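Local coordinates for oxidoreductase, NAD-binding/iron-sulfur cluster-binding protein (Nitratireductor pacificus pht-3B, PDB 6ZXU) that is a catabolic reductive dehalogenase, carrying cobalamin and two [4Fe-4S] clusters, that probably strips halogen from organohalides with electrons delivered through those clusters, at residues Val204-Leu209 and Leu234-Thr239; Tyr288-Ile293 and Asn507-Pro512; Met404-Asp409 and Glu483-Pro488. All blocks are in the same frame, centred on the assembly; numbering follows the deposited sequence. Where two conformers were deposited one is given.

Contact 1 of 3, residues Val204-Leu209 and Leu234-Thr239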
loop_
_atom_site.group_PDB
_atom_site.type_symbol
_atom_site.label_atom_id
_atom_site.label_comp_id
_atom_site.label_asym_id
_atom_site.label_seq_id
_atom_site.Cartn_x
_atom_site.Cartn_y
_atom_site.Cartn_z
ATOM N N VAL A 204 -8.008 -8.325 27.951
ATOM C CA VAL A 204 -9.008 -7.347 28.368
ATOM C C VAL A 204 -10.301 -7.671 27.691
ATOM O O VAL A 204 -10.340 -8.504 26.746
ATOM C CB VAL A 204 -8.607 -5.915 28.011
ATOM C CG1 VAL A 204 -7.369 -5.499 28.747
ATOM C CG2 VAL A 204 -8.408 -5.765 26.495
ATOM N N ASP A 205 -11.375 -7.024 28.138
ATOM C CA ASP A 205 -12.724 -7.290 27.599
ATOM C C ASP A 205 -12.958 -6.333 26.426
ATOM O O ASP A 205 -13.308 -5.176 26.622
ATOM C CB ASP A 205 -13.812 -7.081 28.667
ATOM C CG ASP A 205 -15.175 -7.585 28.237
ATOM O OD1 ASP A 205 -15.604 -7.484 27.057
ATOM O OD2 ASP A 205 -15.891 -8.070 29.125
ATOM N N LEU A 206 -12.797 -6.857 25.219
ATOM C CA LEU A 206 -12.825 -6.042 24.031
ATOM C C LEU A 206 -14.178 -5.391 23.850
ATOM O O LEU A 206 -14.242 -4.227 23.553
ATOM C CB LEU A 206 -12.486 -6.890 22.769
ATOM C CG LEU A 206 -11.168 -7.661 22.714
ATOM C CD1 LEU A 206 -11.145 -8.658 21.552
ATOM C CD2 LEU A 206 -10.013 -6.682 22.617
ATOM N N ALA A 207 -15.270 -6.140 23.963
ATOM C CA ALA A 207 -16.598 -5.600 23.759
ATOM C C ALA A 207 -16.915 -4.497 24.748
ATOM O O ALA A 207 -17.430 -3.415 24.367
ATOM C CB ALA A 207 -17.628 -6.688 23.795
ATOM N N ARG A 208 -16.498 -4.673 26.006
ATOM C CA ARG A 208 -16.724 -3.650 26.993
ATOM C C ARG A 208 -15.979 -2.339 26.650
ATOM O O ARG A 208 -16.501 -1.231 26.825
ATOM C CB ARG A 208 -16.277 -4.175 28.398
ATOM C CG ARG A 208 -16.017 -2.996 29.357
ATOM C CD ARG A 208 -15.708 -3.432 30.787
ATOM N NE ARG A 208 -16.818 -4.275 31.187
ATOM C CZ ARG A 208 -16.720 -5.279 32.027
ATOM N NH1 ARG A 208 -15.542 -5.552 32.583
ATOM N NH2 ARG A 208 -17.809 -5.985 32.312
ATOM N N LEU A 209 -14.737 -2.468 26.249
ATOM C CA LEU A 209 -13.945 -1.314 25.930
ATOM C C LEU A 209 -14.501 -0.622 24.637
ATOM O O LEU A 209 -14.355 0.604 24.489
ATOM C CB LEU A 209 -12.466 -1.662 25.706
ATOM C CG LEU A 209 -11.699 -2.194 26.958
ATOM C CD1 LEU A 209 -10.305 -2.604 26.593
ATOM C CD2 LEU A 209 -11.669 -1.151 28.067
ATOM N N LEU A 234 -12.856 -6.235 16.486
ATOM C CA LEU A 234 -12.116 -5.267 17.312
ATOM C C LEU A 234 -10.670 -5.602 17.576
ATOM O O LEU A 234 -10.311 -6.758 17.661
ATOM C CB LEU A 234 -12.764 -5.141 18.684
ATOM C CG LEU A 234 -14.214 -4.685 18.675
ATOM C CD1 LEU A 234 -14.849 -4.985 20.052
ATOM C CD2 LEU A 234 -14.268 -3.193 18.359
ATOM N N GLY A 235 -9.844 -4.560 17.664
ATOM C CA GLY A 235 -8.510 -4.649 18.186
ATOM C C GLY A 235 -8.368 -3.545 19.240
ATOM O O GLY A 235 -9.060 -2.539 19.198
ATOM N N VAL A 236 -7.454 -3.749 20.179
ATOM C CA VAL A 236 -7.163 -2.819 21.293
ATOM C C VAL A 236 -5.664 -2.763 21.502
ATOM O O VAL A 236 -4.943 -3.755 21.366
ATOM C CB VAL A 236 -7.848 -3.260 22.593
ATOM C CG1 VAL A 236 -7.394 -2.380 23.732
ATOM C CG2 VAL A 236 -9.364 -3.250 22.435
ATOM N N VAL A 237 -5.175 -1.577 21.755
ATOM C CA VAL A 237 -3.843 -1.416 22.296
ATOM C C VAL A 237 -3.988 -0.784 23.705
ATOM O O VAL A 237 -4.512 0.329 23.853
ATOM C CB VAL A 237 -2.982 -0.510 21.417
ATOM C CG1 VAL A 237 -1.627 -0.297 22.038
ATOM C CG2 VAL A 237 -2.837 -1.117 19.999
ATOM N N THR A 238 -3.504 -1.486 24.746
ATOM C CA THR A 238 -3.503 -0.960 26.086
ATOM C C THR A 238 -2.110 -0.434 26.355
ATOM O O THR A 238 -1.098 -0.997 25.893
ATOM C CB THR A 238 -3.869 -2.004 27.154
ATOM O OG1 THR A 238 -2.941 -3.108 27.073
ATOM C CG2 THR A 238 -5.275 -2.486 26.955
ATOM N N THR A 239 -2.020 0.639 27.103
ATOM C CA THR A 239 -0.735 1.257 27.379
ATOM C C THR A 239 -0.832 2.203 28.590
ATOM O O THR A 239 -1.928 2.578 29.021
ATOM C CB THR A 239 -0.242 2.035 26.122
ATOM O OG1 THR A 239 1.043 2.617 26.354
ATOM C CG2 THR A 239 -1.185 3.161 25.751
#

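Contact 2 of 3, residues Tyr288-Ile293 and Asn507-Pro512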
loop_
_atom_site.group_PDB
_atom_site.type_symbol
_atom_site.label_atom_id
_atom_site.label_comp_id
_atom_site.label_asym_id
_atom_site.label_seq_id
_atom_site.Cartn_x
_atom_site.Cartn_y
_atom_site.Cartn_z
ATOM N N TYR A 288 -12.916 0.721 -8.475
ATOM C CA TYR A 288 -12.722 1.731 -9.496
ATOM C C TYR A 288 -13.173 1.142 -10.838
ATOM O O TYR A 288 -12.966 -0.050 -11.096
ATOM C CB TYR A 288 -11.263 2.154 -9.568
ATOM C CG TYR A 288 -10.776 2.937 -8.350
ATOM C CD1 TYR A 288 -10.971 4.276 -8.255
ATOM C CD2 TYR A 288 -10.135 2.281 -7.280
ATOM C CE1 TYR A 288 -10.555 4.981 -7.119
ATOM C CE2 TYR A 288 -9.722 2.962 -6.166
ATOM C CZ TYR A 288 -9.920 4.322 -6.099
ATOM O OH TYR A 288 -9.463 5.031 -4.993
ATOM N N PRO A 289 -13.745 1.969 -11.705
ATOM C CA PRO A 289 -14.281 1.498 -12.968
ATOM C C PRO A 289 -13.263 1.206 -14.098
ATOM O O PRO A 289 -13.290 1.803 -15.173
ATOM C CB PRO A 289 -15.231 2.634 -13.353
ATOM C CG PRO A 289 -14.602 3.847 -12.813
ATOM C CD PRO A 289 -13.952 3.423 -11.545
ATOM N N MET A 290 -12.405 0.242 -13.840
ATOM C CA MET A 290 -11.403 -0.170 -14.790
ATOM C C MET A 290 -12.002 -0.740 -16.067
ATOM O O MET A 290 -11.359 -0.765 -17.079
ATOM C CB MET A 290 -10.481 -1.220 -14.152
ATOM C CG MET A 290 -9.450 -0.677 -13.158
ATOM S SD MET A 290 -8.257 0.556 -13.844
ATOM C CE MET A 290 -7.188 -0.455 -14.838
ATOM N N GLU A 291 -13.254 -1.211 -16.021
ATOM C CA GLU A 291 -13.930 -1.699 -17.229
ATOM C C GLU A 291 -14.210 -0.628 -18.241
ATOM O O GLU A 291 -14.579 -0.942 -19.326
ATOM C CB GLU A 291 -15.229 -2.396 -16.850
ATOM C CG GLU A 291 -16.347 -1.494 -16.358
ATOM C CD GLU A 291 -16.302 -1.145 -14.881
ATOM O OE1 GLU A 291 -15.348 -1.556 -14.127
ATOM O OE2 GLU A 291 -17.219 -0.389 -14.488
ATOM N N THR A 292 -14.028 0.644 -17.899
ATOM C CA THR A 292 -14.246 1.756 -18.824
ATOM C C THR A 292 -12.994 2.210 -19.523
ATOM O O THR A 292 -13.065 3.140 -20.308
ATOM C CB THR A 292 -14.842 3.013 -18.105
ATOM O OG1 THR A 292 -13.897 3.607 -17.183
ATOM C CG2 THR A 292 -16.122 2.626 -17.354
ATOM N N ILE A 293 -11.832 1.620 -19.189
ATOM C CA ILE A 293 -10.589 2.033 -19.804
ATOM C C ILE A 293 -10.396 1.194 -21.069
ATOM O O ILE A 293 -10.629 -0.014 -21.012
ATOM C CB ILE A 293 -9.429 1.853 -18.787
ATOM C CG1 ILE A 293 -9.702 2.650 -17.504
ATOM C CG2 ILE A 293 -8.066 2.223 -19.372
ATOM C CD1 ILE A 293 -9.734 4.151 -17.673
ATOM N N ASN A 507 -1.511 4.471 -12.908
ATOM C CA ASN A 507 -2.874 3.962 -12.992
ATOM C C ASN A 507 -3.829 5.133 -13.222
ATOM O O ASN A 507 -3.626 6.221 -12.697
ATOM C CB ASN A 507 -3.235 3.232 -11.657
ATOM C CG ASN A 507 -4.652 2.796 -11.581
ATOM O OD1 ASN A 507 -5.538 3.521 -11.207
ATOM N ND2 ASN A 507 -4.893 1.554 -11.998
ATOM N N PRO A 508 -4.888 4.959 -14.047
ATOM C CA PRO A 508 -5.705 6.115 -14.367
ATOM C C PRO A 508 -6.573 6.642 -13.205
ATOM O O PRO A 508 -7.095 7.760 -13.280
ATOM C CB PRO A 508 -6.534 5.627 -15.548
ATOM C CG PRO A 508 -6.516 4.157 -15.436
ATOM C CD PRO A 508 -5.194 3.789 -14.860
ATOM N N PHE A 509 -6.709 5.905 -12.122
ATOM C CA PHE A 509 -7.562 6.337 -11.018
ATOM C C PHE A 509 -6.729 6.750 -9.794
ATOM O O PHE A 509 -7.153 7.665 -9.113
ATOM C CB PHE A 509 -8.563 5.242 -10.625
ATOM C CG PHE A 509 -9.502 4.892 -11.742
ATOM C CD1 PHE A 509 -10.523 5.739 -12.061
ATOM C CD2 PHE A 509 -9.282 3.802 -12.556
ATOM C CE1 PHE A 509 -11.354 5.471 -13.132
ATOM C CE2 PHE A 509 -10.137 3.481 -13.600
ATOM C CZ PHE A 509 -11.154 4.310 -13.922
ATOM N N ILE A 510 -5.650 6.060 -9.445
ATOM C CA ILE A 510 -4.831 6.412 -8.234
ATOM C C ILE A 510 -3.478 6.975 -8.659
ATOM O O ILE A 510 -2.620 7.191 -7.818
ATOM C CB ILE A 510 -4.704 5.264 -7.242
ATOM C CG1 ILE A 510 -3.896 4.110 -7.788
ATOM C CG2 ILE A 510 -6.061 4.793 -6.795
ATOM C CD1 ILE A 510 -3.508 3.132 -6.712
ATOM N N GLY A 511 -3.307 7.250 -9.977
ATOM C CA GLY A 511 -2.080 7.825 -10.413
ATOM C C GLY A 511 -0.903 6.948 -10.124
ATOM O O GLY A 511 -0.972 5.719 -10.229
ATOM N N PRO A 512 0.225 7.545 -9.750
ATOM C CA PRO A 512 1.412 6.751 -9.468
ATOM C C PRO A 512 1.542 6.392 -7.957
ATOM O O PRO A 512 2.584 5.921 -7.539
ATOM C CB PRO A 512 2.555 7.684 -9.832
ATOM C CG PRO A 512 2.019 9.012 -9.480
ATOM C CD PRO A 512 0.509 8.978 -9.739
#

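Contact 3 of 3, residues Met404-Asp409 and Glu483-Pro488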
loop_
_atom_site.group_PDB
_atom_site.type_symbol
_atom_site.label_atom_id
_atom_site.label_comp_id
_atom_site.label_asym_id
_atom_site.label_seq_id
_atom_site.Cartn_x
_atom_site.Cartn_y
_atom_site.Cartn_z
ATOM N N MET A 404 10.257 -11.994 -17.047
ATOM C CA MET A 404 9.782 -11.222 -15.855
ATOM C C MET A 404 10.445 -11.756 -14.538
ATOM O O MET A 404 10.428 -11.080 -13.523
ATOM C CB MET A 404 8.279 -11.333 -15.704
ATOM C CG MET A 404 7.478 -10.721 -16.853
ATOM S SD MET A 404 5.738 -11.011 -16.570
ATOM C CE MET A 404 5.003 -10.121 -17.933
ATOM N N TYR A 405 11.054 -12.952 -14.585
ATOM C CA TYR A 405 11.799 -13.483 -13.474
ATOM C C TYR A 405 13.214 -12.981 -13.520
ATOM O O TYR A 405 13.808 -12.841 -14.592
ATOM C CB TYR A 405 11.784 -15.017 -13.482
ATOM C CG TYR A 405 10.447 -15.683 -13.261
ATOM C CD1 TYR A 405 9.499 -15.737 -14.266
ATOM C CD2 TYR A 405 10.154 -16.286 -12.070
ATOM C CE1 TYR A 405 8.290 -16.377 -14.074
ATOM C CE2 TYR A 405 8.952 -16.949 -11.864
ATOM C CZ TYR A 405 8.037 -17.018 -12.848
ATOM O OH TYR A 405 6.873 -17.675 -12.649
ATOM N N TYR A 406 13.795 -12.728 -12.368
ATOM C CA TYR A 406 15.221 -12.453 -12.282
ATOM C C TYR A 406 16.045 -13.646 -12.779
ATOM O O TYR A 406 15.591 -14.781 -12.779
ATOM C CB TYR A 406 15.642 -12.161 -10.857
ATOM C CG TYR A 406 15.141 -10.856 -10.278
ATOM C CD1 TYR A 406 15.717 -9.664 -10.651
ATOM C CD2 TYR A 406 14.151 -10.850 -9.289
ATOM C CE1 TYR A 406 15.229 -8.476 -10.115
ATOM C CE2 TYR A 406 13.683 -9.695 -8.748
ATOM C CZ TYR A 406 14.224 -8.524 -9.158
ATOM O OH TYR A 406 13.807 -7.337 -8.569
ATOM N N ALA A 407 17.234 -13.377 -13.245
ATOM C CA ALA A 407 18.116 -14.449 -13.779
ATOM C C ALA A 407 18.671 -15.374 -12.704
ATOM O O ALA A 407 18.762 -16.597 -12.889
ATOM C CB ALA A 407 19.234 -13.836 -14.578
ATOM N N SER A 408 19.004 -14.802 -11.559
ATOM C CA SER A 408 19.700 -15.515 -10.474
ATOM C C SER A 408 19.457 -14.782 -9.149
ATOM O O SER A 408 19.154 -13.564 -9.155
ATOM C CB SER A 408 21.200 -15.578 -10.767
ATOM O OG SER A 408 21.799 -14.290 -10.951
ATOM N N ASP A 409 19.550 -15.501 -8.040
ATOM C CA ASP A 409 19.410 -14.881 -6.713
ATOM C C ASP A 409 20.728 -14.209 -6.320
ATOM O O ASP A 409 21.815 -14.491 -6.868
ATOM C CB ASP A 409 18.930 -15.893 -5.661
ATOM C CG ASP A 409 20.081 -16.782 -5.139
ATOM O OD1 ASP A 409 20.524 -17.701 -5.882
ATOM O OD2 ASP A 409 20.555 -16.566 -3.988
ATOM N N GLU A 483 11.152 -12.881 -6.558
ATOM C CA GLU A 483 11.882 -13.457 -7.677
ATOM C C GLU A 483 11.445 -12.942 -9.060
ATOM O O GLU A 483 11.939 -13.399 -10.069
ATOM C CB GLU A 483 11.847 -14.965 -7.550
ATOM C CG GLU A 483 12.733 -15.342 -6.372
ATOM C CD GLU A 483 12.861 -16.853 -6.088
ATOM O OE1 GLU A 483 12.071 -17.659 -6.576
ATOM O OE2 GLU A 483 13.771 -17.199 -5.321
ATOM N N VAL A 484 10.452 -12.014 -9.103
ATOM C CA VAL A 484 9.982 -11.416 -10.332
ATOM C C VAL A 484 10.121 -9.896 -10.210
ATOM O O VAL A 484 10.077 -9.365 -9.120
ATOM C CB VAL A 484 8.541 -11.763 -10.691
ATOM C CG1 VAL A 484 8.379 -13.257 -10.782
ATOM C CG2 VAL A 484 7.528 -11.190 -9.727
ATOM N N ILE A 485 10.345 -9.246 -11.344
ATOM C CA ILE A 485 10.270 -7.798 -11.442
ATOM C C ILE A 485 8.821 -7.402 -11.628
ATOM O O ILE A 485 8.153 -7.847 -12.583
ATOM C CB ILE A 485 11.125 -7.307 -12.567
ATOM C CG1 ILE A 485 12.516 -7.912 -12.397
ATOM C CG2 ILE A 485 11.129 -5.789 -12.605
ATOM C CD1 ILE A 485 13.306 -7.927 -13.691
ATOM N N HIS A 486 8.291 -6.558 -10.755
ATOM C CA HIS A 486 6.876 -6.285 -10.772
ATOM C C HIS A 486 6.452 -5.460 -11.957
ATOM O O HIS A 486 5.383 -5.682 -12.489
ATOM C CB HIS A 486 6.412 -5.567 -9.517
ATOM C CG HIS A 486 6.525 -6.392 -8.271
ATOM N ND1 HIS A 486 5.724 -6.184 -7.181
ATOM C CD2 HIS A 486 7.329 -7.414 -7.951
ATOM C CE1 HIS A 486 6.044 -7.041 -6.222
ATOM N NE2 HIS A 486 7.048 -7.764 -6.645
ATOM N N ASN A 487 7.264 -4.519 -12.369
ATOM C CA ASN A 487 6.823 -3.586 -13.405
ATOM C C ASN A 487 6.189 -4.200 -14.627
ATOM O O ASN A 487 5.105 -3.763 -15.035
ATOM C CB ASN A 487 7.973 -2.675 -13.810
ATOM C CG ASN A 487 8.482 -1.893 -12.613
ATOM O OD1 ASN A 487 8.870 -2.485 -11.609
ATOM N ND2 ASN A 487 8.528 -0.621 -12.744
ATOM N N PRO A 488 6.872 -5.154 -15.299
ATOM C CA PRO A 488 6.269 -5.658 -16.551
ATOM C C PRO A 488 4.975 -6.421 -16.313
ATOM O O PRO A 488 4.091 -6.389 -17.148
ATOM C CB PRO A 488 7.356 -6.571 -17.073
ATOM C CG PRO A 488 8.225 -6.890 -15.991
ATOM C CD PRO A 488 8.207 -5.714 -15.071
#

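Contact 1 of 3, residues Val204-Leu209 and Leu234-Thr239
Leu-206 and Leu-234 bring the two backbones nearest each other, their CA atoms 6.8 Å apart, where the first turn of helix 206-212 lies on strand 232-239. This is helix-on-sheet packing against an antiparallel sheet: the strand is an inner one of four, between strands 142-149 and 194-198. Leu-234, Val-236 and Thr-238 alternate onto the face turned to Val-204-Leu-209, while Val-237 and Thr-239 pack on helix 168-190.

Val-236 serves both helix leucines. With CG1 anti to its backbone N (chi1 173°), it gives that methyl to Leu-209 CD1 at 4.1 Å, the two side chains crossing at about a right angle. Its other methyl, CG2, meets Leu-206 CD2 at 3.5 Å, tighter than ordinary van der Waals contact, as the side chains slide past each other in opposite directions. Leu-234 CD1 tucks against the helix backbone, 3.6 Å from Leu-206 O. Asp-205, the N-cap, holds the turn by accepting from Arg-208 N on OD1 at 3.1 Å. At the far end Thr-238 divides its branches: OG1 bonds with His-140 and His-197, and CG2 lies 4.1 Å from Val-204 CG1.

Contact 2 of 3, residues Tyr288-Ile293 and Asn507-Pro512
Phe-509 pushes its ring into the bend made by Tyr-288, Pro-289 and Met-290, and most of the contact is built around that ring. Tyr-288 CB and Pro-289 CD sit over the same face as CH-pi partners, the proline carbon 4.0 Å from the ring centroid. Met-290 comes from another direction: the bend at chi2 (-60°) brings SD into the plane of the ring, 3.5 Å from Phe-509 CE2, an edge-on Met-aromatic contact. The Tyr-288 ring is turned only 29° from that of Phe-509 but is slid so far along that the two barely overlap; what it touches closely is the stem, Tyr-288 CD1 to Phe-509 CB at 3.5 Å. Ile-293 meets Phe-509 tip to tip and also leans its CD1 on Pro-508 CG, 3.9 Å away.

Packing thins toward Thr-292, on the solvent side. Its OG1 is 4.3 Å from Phe-509 CZ and bonds instead to Pro-289 O at 2.8 Å, while the exposed Glu-291 turns to Arg-281. An alanine in place of Phe-509 would probably open a gap beside Pro-289 and take from the Met-290 sulfur the ring edge it lies against.

On the buried side, Phe-394 of strand 394-399 touches Met-290, Phe-509 and Ile-510 and meets the Tyr-288 ring. Asn-507 fixes the turn that presents Phe-509: OD1 accepts from Phe-509 N at 2.8 Å and also from Ile-510 N, and ND2 bonds to Leu-495 O. This is an Asx turn, in the loop between strand 505-506 and strand 514-521, whose flanking residues Leu-505 and Ser-514 bind cobalamin.

Contact 3 of 3, residues Met404-Asp409 and Glu483-Pro488
Tyr-405 and Val-484 face each other as the non-hydrogen-bonded pair of a single antiparallel beta bridge, CA atoms 4.2 Å apart, and backbone hydrogen bonds flank the pair. Ile-485 N gives to Met-404 O at 2.8 Å, and Tyr-406 N gives to Glu-483 O at 3.0 Å. Each of these oxygens also takes a CA-H...O contact, Met-404 O from Val-484 CA at 3.2 Å and Glu-483 O from Tyr-405 CA.

CH-pi contacts come next. Val-484 CG1, anti to the carbonyl carbon (chi1 -57°), lies over a face of the Tyr-405 ring, 3.9 Å from its centroid, the two side chains running side by side. Ile-485 CG1 lies over a face of the Tyr-406 ring, 3.6 Å from Tyr-406 CE1, the two side chains crossing at about a right angle.

Purely apolar contact is left to Met-404, whose CG meets Pro-488 CG at 4.0 Å, its extended chain sliding past the proline.

The polar ends find partners beyond the bridge: Tyr-405 OH bonds to His-420 O, and the buried Glu-483 OE1 forms a salt bridge with Arg-361 and a hydrogen bond with Tyr-419 OH. Tyr-406 OH and His-486 N both hydrogen-bond to cobalamin, with Val-484 O a weak third, so the bridge and Tyr-406 form part of the wall of the cobalamin pocket.

In the fold
All three contacts are largely buried, though contact 2 has a solvent edge at Thr-292 and Glu-291. They share no segment. Contact 1 stands apart on the first four-stranded sheet, its centre 43 Å from that of contact 3 and away from the cofactors. Contacts 2 and 3 border the second sheet, through Phe-394 on an outermost strand and through Val-518 on an inner one; its strand order matches that of the first, consistent with related folds. In sequence, contact 3 is nested inside the loop that contact 2 closes. Aliphatic contact alone serves helix on strand, an aromatic ring joins two loops, and backbone bonds pass between segments only in contact 3, at the cobalamin pocket.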